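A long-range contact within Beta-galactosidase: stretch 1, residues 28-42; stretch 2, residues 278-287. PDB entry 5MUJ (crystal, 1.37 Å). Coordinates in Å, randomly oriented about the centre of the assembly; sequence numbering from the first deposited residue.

Stretch 1 (28-42) KVTQERMEQIYEEVK
Stretch 2, residues 278-287: KMGDVYVMFY

Helix 31-41 lies across strand 282-287, their N-to-C directions 58° apart and their axes 11.1 Å apart at closest approach. The register is set by CA pairs: Val29 CA to Val282 CA at 8.6 Å, Ile37 CA to Val284 CA at 8.2 Å and Val41 CA to Phe286 CA at 9.6 Å. Thr30, chi1 p, starts the helix as its N-cap: Thr30 OG1 accepts from Arg33 N at 3.0 Å, and regular i to i+4 bonds follow. In stretch 2, a type II' turn from Met279 to Val282 joins two strands, with Met279 N to Val282 O at 2.8 Å and Val282 N to Met279 O at 3.3 Å. Gly280 takes phi/psi 77/-123, a positive phi that favours glycine; an ideal CB there would sit 3.5 Å from Arg33 NH2.

The helix presents Arg33, Ile37, Glu40 and Val41, spaced to share one face. Ile37, m then t, is the apolar centre: its CD1 lies 4.0 Å from Val282 CG1, its CG2 3.9 Å from Val284 CG2, and its CG1 4.2 Å from Met279 SE. Val282 (p) and Val284 (t) point toward the helix while Tyr283 between them points away, the alternation expected of a strand. Val29 (t), just before the helix, extends the apolar row with CG2 4.3 Å from Val282 CG2.

Met279, a selenomethionine, is t, t, m. The two extended torsions carry its selenium to the helix, and the m third torsion brings Met279 CE within 3.6 Å of Val41 CG1 and 3.9 Å of Glu40 CG. An unbranched, flexible chain suits this reach from the turn. Val41 (m) also sets CG1 3.7 Å from Phe286 CZ, at the ring's edge near its plane. Phe286 leaves its backbone sideways, but with chi1 m and chi2 -77° its ring end comes nearer the helix.

Beside the exposed turn, Arg33 runs t, p, t with chi4 155°, so its aliphatic part leaves the helix and its guanidinium reaches the turn. Arg33 NH2 approaches Val282 CG1 at 3.5 Å and forms a long salt bridge to Asp281 OD1 at 3.8 Å. A water bridges the pair, accepting from Arg33 NE at 2.8 Å and donating to Asp281 OD1 at 2.8 Å; Asp281, chi1 p and chi2 1°, starts sideways but brings its end nearer. Arg33 NH2 also lies 3.2 Å from Met279 O, at too poor an angle for a hydrogen bond.

No direct hydrogen bond crosses the contact: the two stretches bury 412 Å², summed over both sides, through apolar packing and a charged, water-bridged pair.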

# COMPACT_ATOMS: atom_id res chain seq x y z
N LYS A 28 7.91 -24.10 3.37
CA LYS A 28 6.44 -23.90 3.55
C LYS A 28 6.11 -23.70 5.03
O LYS A 28 6.56 -24.47 5.88
CB LYS A 28 5.64 -25.09 2.98
N VAL A 29 5.32 -22.67 5.32
CA VAL A 29 4.85 -22.39 6.67
C VAL A 29 3.73 -23.41 6.94
O VAL A 29 2.88 -23.64 6.07
CB VAL A 29 4.33 -20.93 6.77
CG1 VAL A 29 3.91 -20.62 8.20
CG2 VAL A 29 5.41 -19.93 6.35
N THR A 30 3.76 -24.06 8.11
CA THR A 30 2.79 -25.14 8.42
C THR A 30 1.35 -24.61 8.47
O THR A 30 1.14 -23.42 8.73
CB THR A 30 3.06 -25.85 9.78
OG1 THR A 30 2.94 -24.92 10.87
CG2 THR A 30 4.44 -26.51 9.80
N GLN A 31 0.37 -25.48 8.22
CA GLN A 31 -1.04 -25.07 8.33
C GLN A 31 -1.36 -24.58 9.73
O GLN A 31 -2.00 -23.55 9.89
CB GLN A 31 -2.01 -26.18 7.91
CG GLN A 31 -2.24 -26.18 6.40
CD GLN A 31 -3.25 -27.22 5.93
OE1 GLN A 31 -3.80 -27.98 6.73
NE2 GLN A 31 -3.49 -27.25 4.63
N GLU A 32 -0.87 -25.30 10.73
CA GLU A 32 -1.00 -24.90 12.13
C GLU A 32 -0.47 -23.49 12.42
O GLU A 32 -1.15 -22.72 13.10
CB GLU A 32 -0.28 -25.89 13.04
CG GLU A 32 -0.63 -25.74 14.52
CD GLU A 32 0.03 -26.78 15.41
OE1 GLU A 32 0.99 -27.45 14.95
OE2 GLU A 32 -0.41 -26.91 16.57
N ARG A 33 0.72 -23.15 11.93
CA ARG A 33 1.30 -21.82 12.14
C ARG A 33 0.49 -20.79 11.36
O ARG A 33 0.22 -19.70 11.89
CB ARG A 33 2.80 -21.81 11.81
CG ARG A 33 3.54 -20.47 11.87
CD ARG A 33 3.61 -19.88 13.28
NE ARG A 33 4.67 -18.87 13.47
CZ ARG A 33 4.67 -17.89 14.39
NH1 ARG A 33 3.65 -17.73 15.24
NH2 ARG A 33 5.69 -17.03 14.46
N MSE A 34 0.03 -21.13 10.14
CA MSE A 34 -0.84 -20.22 9.36
C MSE A 34 -2.13 -19.90 10.10
O MSE A 34 -2.59 -18.73 10.14
CB MSE A 34 -1.12 -20.78 7.97
CG MSE A 34 0.12 -20.86 7.07
SE MSE A 34 0.92 -19.11 6.72
CE MSE A 34 -0.58 -18.44 5.65
N GLU A 35 -2.71 -20.91 10.73
CA GLU A 35 -3.92 -20.71 11.56
C GLU A 35 -3.69 -19.82 12.79
O GLU A 35 -4.55 -18.98 13.11
CB GLU A 35 -4.53 -22.07 11.90
CG GLU A 35 -5.11 -22.72 10.65
CD GLU A 35 -5.46 -24.18 10.80
OE1 GLU A 35 -5.42 -24.70 11.92
OE2 GLU A 35 -5.77 -24.83 9.77
N GLN A 36 -2.54 -19.96 13.45
CA GLN A 36 -2.17 -19.08 14.57
C GLN A 36 -2.01 -17.62 14.11
O GLN A 36 -2.43 -16.72 14.82
CB GLN A 36 -0.88 -19.54 15.23
CG GLN A 36 -0.99 -20.87 15.96
CD GLN A 36 0.36 -21.45 16.36
OE1 GLN A 36 1.41 -20.86 16.12
NE2 GLN A 36 0.33 -22.63 16.99
N ILE A 37 -1.37 -17.41 12.96
CA ILE A 37 -1.21 -16.05 12.39
C ILE A 37 -2.57 -15.43 12.09
O ILE A 37 -2.83 -14.28 12.46
CB ILE A 37 -0.31 -16.05 11.12
CG1 ILE A 37 1.12 -16.37 11.54
CG2 ILE A 37 -0.37 -14.68 10.42
CD1 ILE A 37 2.01 -16.79 10.38
N TYR A 38 -3.47 -16.20 11.47
CA TYR A 38 -4.84 -15.72 11.23
C TYR A 38 -5.53 -15.23 12.54
O TYR A 38 -6.09 -14.15 12.57
CB TYR A 38 -5.70 -16.79 10.51
CG TYR A 38 -7.18 -16.42 10.40
CD1 TYR A 38 -7.65 -15.61 9.39
CD2 TYR A 38 -8.10 -16.91 11.33
CE1 TYR A 38 -9.00 -15.27 9.31
CE2 TYR A 38 -9.43 -16.58 11.24
CZ TYR A 38 -9.89 -15.77 10.26
OH TYR A 38 -11.20 -15.43 10.16
N GLU A 39 -5.47 -16.03 13.59
CA GLU A 39 -6.12 -15.69 14.84
C GLU A 39 -5.47 -14.44 15.42
O GLU A 39 -6.16 -13.59 15.96
CB GLU A 39 -6.00 -16.86 15.80
CG GLU A 39 -6.80 -18.09 15.43
CD GLU A 39 -8.28 -17.88 15.11
OE1 GLU A 39 -8.93 -16.97 15.67
OE2 GLU A 39 -8.83 -18.67 14.32
N GLU A 40 -4.16 -14.30 15.26
CA GLU A 40 -3.43 -13.11 15.74
C GLU A 40 -3.79 -11.81 14.99
O GLU A 40 -3.82 -10.74 15.60
CB GLU A 40 -1.92 -13.38 15.67
CG GLU A 40 -0.98 -12.27 16.15
CD GLU A 40 -1.08 -11.95 17.63
OE1 GLU A 40 -1.60 -12.78 18.41
OE2 GLU A 40 -0.59 -10.86 18.00
N VAL A 41 -4.02 -11.90 13.67
CA VAL A 41 -4.19 -10.67 12.85
C VAL A 41 -5.63 -10.31 12.49
O VAL A 41 -5.88 -9.24 11.95
CB VAL A 41 -3.33 -10.71 11.57
CG1 VAL A 41 -1.90 -11.03 11.93
CG2 VAL A 41 -3.90 -11.71 10.58
N LYS A 42 -6.59 -11.18 12.82
CA LYS A 42 -7.95 -10.96 12.33
C LYS A 42 -8.60 -9.74 12.98
O LYS A 42 -8.32 -9.43 14.15
CB LYS A 42 -8.83 -12.20 12.48
CG LYS A 42 -9.06 -12.62 13.93
CD LYS A 42 -9.85 -13.92 14.04
CE LYS A 42 -10.40 -14.12 15.45
NZ LYS A 42 -11.25 -15.33 15.55
N LYS A 278 7.16 -8.42 10.71
CA LYS A 278 7.89 -9.57 11.22
C LYS A 278 7.26 -9.93 12.57
O LYS A 278 7.10 -9.06 13.43
CB LYS A 278 9.37 -9.23 11.37
CG LYS A 278 10.26 -10.47 11.34
CD LYS A 278 11.71 -10.12 11.64
CE LYS A 278 12.47 -11.31 12.21
NZ LYS A 278 13.93 -11.10 12.11
N MSE A 279 6.85 -11.19 12.69
CA MSE A 279 6.21 -11.70 13.88
C MSE A 279 6.98 -12.92 14.30
O MSE A 279 6.74 -14.04 13.80
CB MSE A 279 4.77 -11.93 13.47
CG MSE A 279 3.92 -12.38 14.63
SE MSE A 279 2.29 -13.11 13.83
CE MSE A 279 1.40 -11.46 13.22
N GLY A 280 7.92 -12.69 15.20
CA GLY A 280 8.80 -13.72 15.72
C GLY A 280 9.85 -14.02 14.68
O GLY A 280 10.56 -13.11 14.25
N ASP A 281 9.93 -15.29 14.28
CA ASP A 281 10.82 -15.71 13.19
C ASP A 281 10.15 -15.74 11.82
O ASP A 281 10.79 -16.12 10.83
CB ASP A 281 11.49 -17.07 13.52
CG ASP A 281 10.49 -18.22 13.73
OD1 ASP A 281 9.26 -18.03 13.63
OD2 ASP A 281 10.96 -19.34 14.03
N VAL A 282 8.88 -15.34 11.72
CA VAL A 282 8.16 -15.36 10.45
C VAL A 282 7.75 -13.96 9.95
O VAL A 282 7.44 -13.07 10.73
CB VAL A 282 6.95 -16.34 10.49
CG1 VAL A 282 5.75 -15.73 11.20
CG2 VAL A 282 6.56 -16.82 9.08
N TYR A 283 7.81 -13.77 8.63
CA TYR A 283 7.31 -12.57 7.96
C TYR A 283 5.89 -12.83 7.53
O TYR A 283 5.60 -13.91 7.00
CB TYR A 283 8.14 -12.20 6.72
CG TYR A 283 9.57 -11.85 7.04
CD1 TYR A 283 9.90 -10.58 7.54
CD2 TYR A 283 10.60 -12.76 6.83
CE1 TYR A 283 11.21 -10.25 7.82
CE2 TYR A 283 11.90 -12.44 7.15
CZ TYR A 283 12.20 -11.19 7.64
OH TYR A 283 13.50 -10.89 7.93
N VAL A 284 5.01 -11.85 7.77
CA VAL A 284 3.64 -11.88 7.33
C VAL A 284 3.42 -10.79 6.30
O VAL A 284 3.70 -9.62 6.56
CB VAL A 284 2.70 -11.68 8.53
CG1 VAL A 284 1.24 -11.68 8.07
CG2 VAL A 284 2.97 -12.77 9.53
N MSE A 285 2.93 -11.17 5.12
CA MSE A 285 2.60 -10.22 4.10
C MSE A 285 1.12 -10.08 4.09
O MSE A 285 0.40 -11.01 3.72
CB MSE A 285 3.07 -10.70 2.72
CG MSE A 285 2.73 -9.70 1.64
SE MSE A 285 2.80 -10.53 -0.13
CE MSE A 285 4.74 -10.65 -0.27
N PHE A 286 0.67 -8.88 4.44
CA PHE A 286 -0.70 -8.47 4.18
C PHE A 286 -0.72 -8.00 2.73
O PHE A 286 0.17 -7.25 2.32
CB PHE A 286 -1.11 -7.33 5.14
CG PHE A 286 -1.09 -7.74 6.57
CD1 PHE A 286 -2.13 -8.50 7.08
CD2 PHE A 286 -0.00 -7.45 7.39
CE1 PHE A 286 -2.14 -8.87 8.43
CE2 PHE A 286 0.00 -7.85 8.71
CZ PHE A 286 -1.05 -8.61 9.21
N TYR A 287 -1.71 -8.46 1.98
CA TYR A 287 -1.84 -8.07 0.56
C TYR A 287 -3.30 -8.03 0.16
O TYR A 287 -4.16 -8.64 0.84
CB TYR A 287 -1.02 -9.04 -0.32
CG TYR A 287 -1.64 -10.38 -0.52
CD1 TYR A 287 -2.48 -10.61 -1.62
CD2 TYR A 287 -1.36 -11.44 0.34
CE1 TYR A 287 -3.04 -11.88 -1.83
CE2 TYR A 287 -1.91 -12.70 0.13
CZ TYR A 287 -2.75 -12.90 -0.96
OH TYR A 287 -3.30 -14.14 -1.15
O HOH W 1 7.20 -19.84 12.97